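Local coordinates for stress-induced protein 1 (Caenorhabditis elegans, PDB 4YE0), which acts as a small heat shock protein chaperone, probably binding unfolded proteins, with an activity regulated by pH-dependent conformational changes, at residues Lys16-Ala20 against Ile74-Gln79; His34-Gly40 against Phe55-Leu61; Asp64-Ile70 against Ile82-Gly88. All blocks are in the same frame, centred on the assembly; numbering follows the deposited sequence.

In the fold
All three contacts belong to the alpha-crystallin domain, a sandwich of two antiparallel sheets. Contact 2 lies within one sheet, in the long hairpin 35-45/49-60 that also meets the second subunit and a sulfate ion. Contacts 1 and 3 sit at either end of the other sheet, their centres about 21 Å apart and on opposite sides of the chain's centre, yet linked by the neighbouring strands 12-18 and 79-85. Contact 2 is about 15 Å from contact 1 and 16 Å from contact 3, centre to centre, and touches both: Val19 CG2 packs 4.0 Å from Phe55 CZ, and Leu61 CD2 packs 3.8 Å from Leu67 CD2.

Contact 1: residues Lys16-Ala20 against Ile74-Gln79; sequences KLDVA and INKEGQ
Val19 and Gly78 are joined by the backbone hydrogen bond at the centre of this contact: Val19 N gives its hydrogen to Gly78 O at 2.9 Å. Next to it, Asp18 and Gln79 form an antiparallel non-hydrogen-bonded pair, and Gln79 CA makes a CA-H...O contact of 3.4 Å with Leu17 O. Beside this backbone pairing, the extended side chain of Gln79 crosses the side chain of Lys16. Gln79 CG is anti to the backbone N (chi1 -179°), which carries the amide out to the lysine methylenes: Gln79 NE2 is 3.5 Å from Lys16 CD, and Gln79 OE1 is 3.4 Å from Lys16 CE. Long, flexible chains suit this partly exposed surface, the lysine methylenes packing on the glutamine amide. On the more apolar side, Val19 CG1 reaches Ile74 CD1 at 4.2 Å.

The next shell sets the shape of the turn. Asn75 to Gly78 form a type I turn, and Gly78 with its positive phi (76°) completes a G1 beta bulge. Glycine accepts that backbone shape readily and brings no side chain to compete with the methyl of Ala20, whose CB lies 4.1 Å from Gly78 CA. Asn75 braces the bulge through its amide oxygen: Gln79 N donates to Asn75 OD1 at 2.9 Å, from above the carbonyl plane. Within 16-20, Ala20 N makes a weak bond to Asp18 OD2, just where strand 12-18 ends.

The turn links strands 71-74 and 79-85, and strand 12-18 runs antiparallel beside the latter. Leu27, of strand 27-32 in the other sheet, touches both Val19 and Ile74.

Contact 2: residues His34-Gly40 against Phe55-Leu61; sequences HVLTIEG and FTRQFTL. With SO4 (sulfate ion), chain D.
Val35 to Gly40 pair with Phe55 to Thr60 as an antiparallel hairpin, part of one sheet of the alpha-crystallin sandwich. Leu36 with Phe59, Ile38 with Arg57 and Gly40 with Phe55 are the hydrogen-bonded pairs; Ile38 N reaches Arg57 O at 2.7 Å and an almost straight 171°.

Ile38 shows how the buried face is filled. Its CB lies 4.0 Å from Arg57 O. From there CG2, anti to the backbone N, meets Phe55 CZ at 3.8 Å, while CG1 faces Ile82 CD1 of the opposite sheet. The terminal CD1 ends 3.7 Å from Phe59 CZ, so this branched chain touches two rings at once. Leu36 CD2 lies 3.5 Å from Phe59 CE1, the two side chains running alongside. Gly40 lets the Phe55 ring lie against the backbone, with Gly40 N over one ring face.

The other face carries Val35, Thr37, Glu39, Thr56, Gln58 and Thr60, where beta-branched and polar residues suit a partly exposed surface. Strand 49-60 continues the sheet into the second subunit. Within the same chain Arg57 NH1 donates to Gly1 O. A sulfate ion, probably from the crystallisation liquor and also held by Ser51 and Arg53 of the second subunit, accepts from Arg57: NH2 meets sulfate O1 edge-on, in the guanidinium plane, at 2.8 Å.

Contact 3: residues Asp64-Ile70 against Ile82-Gly88; sequences DVDLAHI and IDAPKTG
Asp64 and Thr87 meet through one carbonyl that takes two hydrogen bonds: Thr87 N reaches Asp64 O at 2.7 Å, and Thr87 OG1 reaches the same oxygen at 3.0 Å. With OG1 lying between its own backbone N and carbonyl carbon (chi1 43°), threonine can present hydroxyl and amide together. The Asp64 carboxylate crosses Lys86 at about a right angle, and Asp64 OD2 forms a weak salt bridge of 3.3 Å with Lys86 NZ, which also donates to Thr9 O, its stronger partner, and to Asn8 OD1.

One step along, Asp66 N donates to Pro85 O at 2.9 Å. Proline has no N-H of its own, but its carbonyl can still pair. The carboxylate of Asp66 turns back on its own loop: His69 ND1 donates to Asp66 OD2 at 2.7 Å, in the ring plane of His69, on the syn side of the carboxylate but well out of its plane, an arrangement that would tend to stabilise a protonated ring. Ala68 N adds a weak bond to Asp66 OD1.

Beneath the polar pairs, the small Ala84 receives Val65, whose CG1 lies 3.6 Å from Ala84 CB, and Ile70 CG1 packs 3.8 Å from Ile82 CG2. The loop thus closes one end of the beta sandwich, bridging once, Val65 with Lys86, to the chain just past strand 79-85 in the alpha-crystallin fold.

Contact 1: residues Lys16-Ala20 against Ile74-Gln79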
# COMPACT_ATOMS: atom_id res chain seq x y z
N LYS A 16 0.68 -12.62 11.14
CA LYS A 16 1.80 -11.70 10.95
C LYS A 16 1.62 -10.92 9.66
O LYS A 16 1.43 -11.51 8.60
CB LYS A 16 3.12 -12.47 10.91
CG LYS A 16 3.71 -12.75 12.28
CD LYS A 16 5.06 -13.44 12.18
CE LYS A 16 5.84 -13.36 13.49
NZ LYS A 16 5.42 -14.42 14.45
N LEU A 17 1.69 -9.59 9.75
CA LEU A 17 1.49 -8.70 8.60
C LEU A 17 2.73 -7.88 8.31
O LEU A 17 3.47 -7.52 9.23
CB LEU A 17 0.34 -7.72 8.84
CG LEU A 17 -1.04 -8.21 9.28
CD1 LEU A 17 -1.54 -9.30 8.34
CD2 LEU A 17 -1.03 -8.69 10.72
N ASP A 18 2.93 -7.56 7.03
CA ASP A 18 3.96 -6.61 6.61
C ASP A 18 3.35 -5.22 6.68
O ASP A 18 2.46 -4.87 5.91
CB ASP A 18 4.43 -6.92 5.18
CG ASP A 18 5.64 -6.09 4.77
OD1 ASP A 18 6.26 -6.43 3.74
OD2 ASP A 18 5.97 -5.10 5.45
N VAL A 19 3.87 -4.42 7.61
CA VAL A 19 3.25 -3.16 8.00
C VAL A 19 4.27 -2.00 7.93
O VAL A 19 4.00 -0.89 8.40
CB VAL A 19 2.58 -3.39 9.39
CG1 VAL A 19 2.82 -2.27 10.38
CG2 VAL A 19 1.10 -3.68 9.22
N ALA A 20 5.40 -2.25 7.28
CA ALA A 20 6.54 -1.33 7.28
C ALA A 20 6.32 -0.03 6.51
O ALA A 20 6.98 0.97 6.77
CB ALA A 20 7.78 -2.04 6.75
N ILE A 74 4.15 -4.50 17.01
CA ILE A 74 4.92 -4.20 15.81
C ILE A 74 6.38 -4.16 16.22
O ILE A 74 6.74 -3.45 17.17
CB ILE A 74 4.53 -2.83 15.22
CG1 ILE A 74 3.04 -2.77 14.92
CG2 ILE A 74 5.33 -2.54 13.96
CD1 ILE A 74 2.56 -1.40 14.50
N ASN A 75 7.23 -4.91 15.53
CA ASN A 75 8.67 -4.94 15.83
C ASN A 75 9.41 -3.81 15.11
O ASN A 75 8.80 -2.99 14.44
CB ASN A 75 9.28 -6.32 15.53
CG ASN A 75 9.29 -6.66 14.04
OD1 ASN A 75 9.13 -5.79 13.18
ND2 ASN A 75 9.50 -7.94 13.73
N LYS A 76 10.74 -3.78 15.24
CA LYS A 76 11.53 -2.71 14.63
C LYS A 76 11.58 -2.85 13.10
O LYS A 76 11.75 -1.86 12.39
CB LYS A 76 12.95 -2.68 15.20
CG LYS A 76 13.57 -1.30 15.18
CD LYS A 76 15.10 -1.36 15.22
CE LYS A 76 15.68 0.05 15.17
NZ LYS A 76 17.16 0.02 14.95
N GLU A 77 11.41 -4.07 12.61
CA GLU A 77 11.44 -4.34 11.17
C GLU A 77 10.08 -4.12 10.49
O GLU A 77 9.91 -4.45 9.31
CB GLU A 77 11.95 -5.77 10.93
CG GLU A 77 13.40 -5.97 11.35
CD GLU A 77 13.67 -7.35 11.96
OE1 GLU A 77 12.98 -8.33 11.59
OE2 GLU A 77 14.59 -7.44 12.80
N GLY A 78 9.12 -3.56 11.22
CA GLY A 78 7.82 -3.21 10.66
C GLY A 78 6.88 -4.39 10.44
O GLY A 78 5.97 -4.31 9.62
N GLN A 79 7.11 -5.48 11.16
CA GLN A 79 6.23 -6.64 11.09
C GLN A 79 5.30 -6.61 12.29
O GLN A 79 5.76 -6.58 13.43
CB GLN A 79 7.04 -7.94 11.11
CG GLN A 79 6.18 -9.19 11.01
CD GLN A 79 6.99 -10.46 11.20
OE1 GLN A 79 7.59 -10.68 12.25
NE2 GLN A 79 7.00 -11.32 10.18

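Contact 2: residues His34-Gly40 against Phe55-Leu61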
# COMPACT_ATOMS: atom_id res chain seq x y z
N HIS A 34 -15.98 -11.59 16.47
CA HIS A 34 -14.80 -12.38 16.10
C HIS A 34 -14.07 -11.82 14.89
O HIS A 34 -13.12 -12.42 14.40
CB HIS A 34 -15.21 -13.84 15.83
CG HIS A 34 -15.29 -14.68 17.06
ND1 HIS A 34 -14.24 -15.48 17.48
CD2 HIS A 34 -16.28 -14.86 17.96
CE1 HIS A 34 -14.60 -16.11 18.59
NE2 HIS A 34 -15.83 -15.75 18.90
N VAL A 35 -14.52 -10.66 14.40
CA VAL A 35 -13.94 -10.08 13.19
C VAL A 35 -12.82 -9.09 13.53
O VAL A 35 -13.03 -8.09 14.21
CB VAL A 35 -15.03 -9.43 12.30
CG1 VAL A 35 -14.41 -8.78 11.07
CG2 VAL A 35 -16.05 -10.48 11.89
N LEU A 36 -11.63 -9.40 13.04
CA LEU A 36 -10.44 -8.61 13.27
C LEU A 36 -10.11 -7.79 12.02
O LEU A 36 -9.95 -8.35 10.93
CB LEU A 36 -9.28 -9.53 13.62
CG LEU A 36 -8.04 -8.88 14.23
CD1 LEU A 36 -8.36 -8.30 15.59
CD2 LEU A 36 -6.92 -9.90 14.33
N THR A 37 -9.99 -6.48 12.19
CA THR A 37 -9.73 -5.54 11.11
C THR A 37 -8.43 -4.78 11.38
O THR A 37 -8.30 -4.14 12.42
CB THR A 37 -10.89 -4.53 11.00
OG1 THR A 37 -12.11 -5.24 10.79
CG2 THR A 37 -10.67 -3.56 9.86
N ILE A 38 -7.49 -4.85 10.44
CA ILE A 38 -6.26 -4.07 10.50
C ILE A 38 -6.25 -3.06 9.36
O ILE A 38 -6.40 -3.44 8.20
CB ILE A 38 -5.00 -4.94 10.39
CG1 ILE A 38 -5.01 -6.04 11.45
CG2 ILE A 38 -3.75 -4.09 10.50
CD1 ILE A 38 -5.63 -7.34 10.99
N GLU A 39 -6.05 -1.79 9.70
CA GLU A 39 -6.09 -0.70 8.74
C GLU A 39 -4.85 0.18 8.84
O GLU A 39 -4.35 0.44 9.93
CB GLU A 39 -7.32 0.19 8.98
CG GLU A 39 -8.61 -0.38 8.42
CD GLU A 39 -9.79 0.55 8.61
OE1 GLU A 39 -9.64 1.77 8.42
OE2 GLU A 39 -10.88 0.05 8.95
N GLY A 40 -4.38 0.64 7.68
CA GLY A 40 -3.29 1.60 7.60
C GLY A 40 -3.69 2.72 6.67
O GLY A 40 -4.22 2.48 5.59
N PHE A 55 -4.45 0.50 3.35
CA PHE A 55 -4.82 -0.90 3.26
C PHE A 55 -5.81 -1.25 4.37
O PHE A 55 -5.84 -0.59 5.41
CB PHE A 55 -3.60 -1.83 3.28
CG PHE A 55 -3.15 -2.22 4.66
CD1 PHE A 55 -2.18 -1.48 5.33
CD2 PHE A 55 -3.67 -3.35 5.29
CE1 PHE A 55 -1.76 -1.85 6.60
CE2 PHE A 55 -3.26 -3.72 6.56
CZ PHE A 55 -2.30 -2.97 7.21
N THR A 56 -6.62 -2.26 4.10
CA THR A 56 -7.53 -2.80 5.09
C THR A 56 -7.48 -4.32 4.95
O THR A 56 -7.71 -4.86 3.87
CB THR A 56 -8.96 -2.29 4.87
OG1 THR A 56 -8.95 -0.87 4.79
CG2 THR A 56 -9.88 -2.73 6.02
N ARG A 57 -7.15 -4.99 6.05
CA ARG A 57 -7.11 -6.45 6.09
C ARG A 57 -8.09 -6.89 7.15
O ARG A 57 -8.08 -6.38 8.27
CB ARG A 57 -5.71 -6.94 6.43
CG ARG A 57 -5.57 -8.45 6.55
CD ARG A 57 -5.42 -9.14 5.20
NE ARG A 57 -4.27 -8.66 4.45
CZ ARG A 57 -3.90 -9.13 3.25
NH1 ARG A 57 -2.84 -8.63 2.64
NH2 ARG A 57 -4.58 -10.11 2.67
N GLN A 58 -8.95 -7.84 6.79
CA GLN A 58 -9.97 -8.31 7.71
C GLN A 58 -10.07 -9.82 7.66
O GLN A 58 -10.00 -10.42 6.59
CB GLN A 58 -11.30 -7.66 7.37
CG GLN A 58 -12.44 -8.04 8.29
CD GLN A 58 -13.70 -7.26 7.97
OE1 GLN A 58 -13.78 -6.06 8.22
NE2 GLN A 58 -14.70 -7.95 7.40
N PHE A 59 -10.22 -10.44 8.83
CA PHE A 59 -10.52 -11.86 8.91
C PHE A 59 -11.28 -12.22 10.17
O PHE A 59 -11.34 -11.45 11.13
CB PHE A 59 -9.25 -12.71 8.78
CG PHE A 59 -8.05 -12.11 9.44
CD1 PHE A 59 -7.78 -12.33 10.78
CD2 PHE A 59 -7.18 -11.31 8.71
CE1 PHE A 59 -6.67 -11.78 11.38
CE2 PHE A 59 -6.06 -10.75 9.30
CZ PHE A 59 -5.81 -10.98 10.64
N THR A 60 -11.90 -13.39 10.13
CA THR A 60 -12.72 -13.87 11.23
C THR A 60 -11.88 -14.85 12.03
O THR A 60 -11.39 -15.84 11.50
CB THR A 60 -13.99 -14.57 10.71
OG1 THR A 60 -14.73 -13.66 9.89
CG2 THR A 60 -14.87 -15.02 11.87
N LEU A 61 -11.70 -14.55 13.31
CA LEU A 61 -11.01 -15.43 14.24
C LEU A 61 -11.84 -16.68 14.48
O LEU A 61 -13.07 -16.62 14.46
CB LEU A 61 -10.78 -14.72 15.58
CG LEU A 61 -9.57 -13.79 15.78
CD1 LEU A 61 -8.82 -13.48 14.50
CD2 LEU A 61 -10.00 -12.51 16.48
S SO4 D . -3.98 -9.93 -1.11
O1 SO4 D . -4.19 -10.86 0.01
O2 SO4 D . -4.45 -10.56 -2.37
O3 SO4 D . -2.54 -9.60 -1.22
O4 SO4 D . -4.75 -8.69 -0.88

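Contact 3: residues Asp64-Ile70 against Ile82-Gly88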
# COMPACT_ATOMS: atom_id res chain seq x y z
N ASP A 64 -12.72 -20.68 18.84
CA ASP A 64 -11.72 -21.11 19.82
C ASP A 64 -10.89 -20.00 20.50
O ASP A 64 -10.38 -20.20 21.60
CB ASP A 64 -10.75 -22.06 19.09
CG ASP A 64 -10.12 -23.09 19.99
OD1 ASP A 64 -10.36 -23.08 21.21
OD2 ASP A 64 -9.38 -23.94 19.45
N VAL A 65 -10.75 -18.84 19.85
CA VAL A 65 -9.79 -17.83 20.31
C VAL A 65 -10.25 -17.12 21.59
O VAL A 65 -11.42 -16.74 21.72
CB VAL A 65 -9.49 -16.79 19.21
CG1 VAL A 65 -8.51 -15.73 19.72
CG2 VAL A 65 -8.91 -17.47 17.98
N ASP A 66 -9.32 -16.95 22.53
CA ASP A 66 -9.59 -16.20 23.75
C ASP A 66 -9.40 -14.71 23.47
O ASP A 66 -8.28 -14.19 23.51
CB ASP A 66 -8.65 -16.67 24.87
CG ASP A 66 -8.85 -15.92 26.18
OD1 ASP A 66 -9.90 -15.26 26.35
OD2 ASP A 66 -7.95 -16.00 27.04
N LEU A 67 -10.51 -14.03 23.18
CA LEU A 67 -10.48 -12.65 22.71
C LEU A 67 -10.05 -11.65 23.78
O LEU A 67 -9.62 -10.54 23.46
CB LEU A 67 -11.85 -12.24 22.15
CG LEU A 67 -12.45 -13.11 21.05
CD1 LEU A 67 -13.79 -12.56 20.60
CD2 LEU A 67 -11.53 -13.23 19.85
N ALA A 68 -10.17 -12.03 25.05
CA ALA A 68 -9.75 -11.18 26.17
C ALA A 68 -8.23 -10.99 26.27
O ALA A 68 -7.77 -10.03 26.88
CB ALA A 68 -10.29 -11.75 27.47
N HIS A 69 -7.46 -11.91 25.68
CA HIS A 69 -6.00 -11.88 25.79
C HIS A 69 -5.31 -11.79 24.43
O HIS A 69 -4.18 -12.25 24.27
CB HIS A 69 -5.52 -13.11 26.56
CG HIS A 69 -5.96 -13.13 27.99
ND1 HIS A 69 -6.90 -14.00 28.47
CD2 HIS A 69 -5.60 -12.35 29.03
CE1 HIS A 69 -7.09 -13.77 29.76
NE2 HIS A 69 -6.31 -12.77 30.12
N ILE A 70 -6.00 -11.19 23.47
CA ILE A 70 -5.40 -10.90 22.17
C ILE A 70 -4.35 -9.81 22.35
O ILE A 70 -4.58 -8.85 23.10
CB ILE A 70 -6.48 -10.49 21.15
CG1 ILE A 70 -5.92 -10.51 19.73
CG2 ILE A 70 -7.07 -9.12 21.48
CD1 ILE A 70 -6.99 -10.79 18.69
N ILE A 82 -0.12 -10.39 15.68
CA ILE A 82 -1.28 -10.42 16.53
C ILE A 82 -1.43 -11.85 16.99
O ILE A 82 -1.49 -12.76 16.16
CB ILE A 82 -2.55 -9.98 15.78
CG1 ILE A 82 -2.38 -8.55 15.25
CG2 ILE A 82 -3.76 -10.09 16.68
CD1 ILE A 82 -3.45 -8.12 14.27
N ASP A 83 -1.46 -12.07 18.30
CA ASP A 83 -1.60 -13.42 18.82
C ASP A 83 -2.53 -13.50 20.03
O ASP A 83 -2.73 -12.52 20.74
CB ASP A 83 -0.23 -14.03 19.15
CG ASP A 83 0.35 -13.51 20.45
OD1 ASP A 83 0.83 -14.33 21.26
OD2 ASP A 83 0.33 -12.28 20.68
N ALA A 84 -3.10 -14.69 20.24
CA ALA A 84 -3.97 -14.95 21.37
C ALA A 84 -3.96 -16.45 21.70
O ALA A 84 -3.81 -17.28 20.81
CB ALA A 84 -5.38 -14.49 21.06
N PRO A 85 -4.12 -16.80 22.99
CA PRO A 85 -4.32 -18.21 23.32
C PRO A 85 -5.72 -18.69 22.97
O PRO A 85 -6.63 -17.87 22.77
CB PRO A 85 -4.10 -18.26 24.84
CG PRO A 85 -4.35 -16.87 25.32
CD PRO A 85 -3.97 -15.95 24.20
N LYS A 86 -5.90 -20.00 22.87
CA LYS A 86 -7.22 -20.58 22.68
C LYS A 86 -7.93 -20.70 24.02
O LYS A 86 -7.30 -20.66 25.08
CB LYS A 86 -7.12 -21.94 21.99
CG LYS A 86 -6.44 -21.91 20.63
CD LYS A 86 -7.06 -20.86 19.70
CE LYS A 86 -6.60 -21.03 18.26
NZ LYS A 86 -7.26 -22.18 17.57
N THR A 87 -9.26 -20.85 23.98
CA THR A 87 -10.07 -20.89 25.20
C THR A 87 -9.77 -22.11 26.08
O THR A 87 -9.75 -21.98 27.31
CB THR A 87 -11.58 -20.86 24.87
OG1 THR A 87 -11.86 -21.72 23.76
CG2 THR A 87 -12.03 -19.44 24.52
N GLY A 88 -9.54 -23.27 25.47
CA GLY A 88 -9.31 -24.50 26.23
C GLY A 88 -7.87 -24.99 26.21
O GLY A 88 -7.63 -26.20 26.21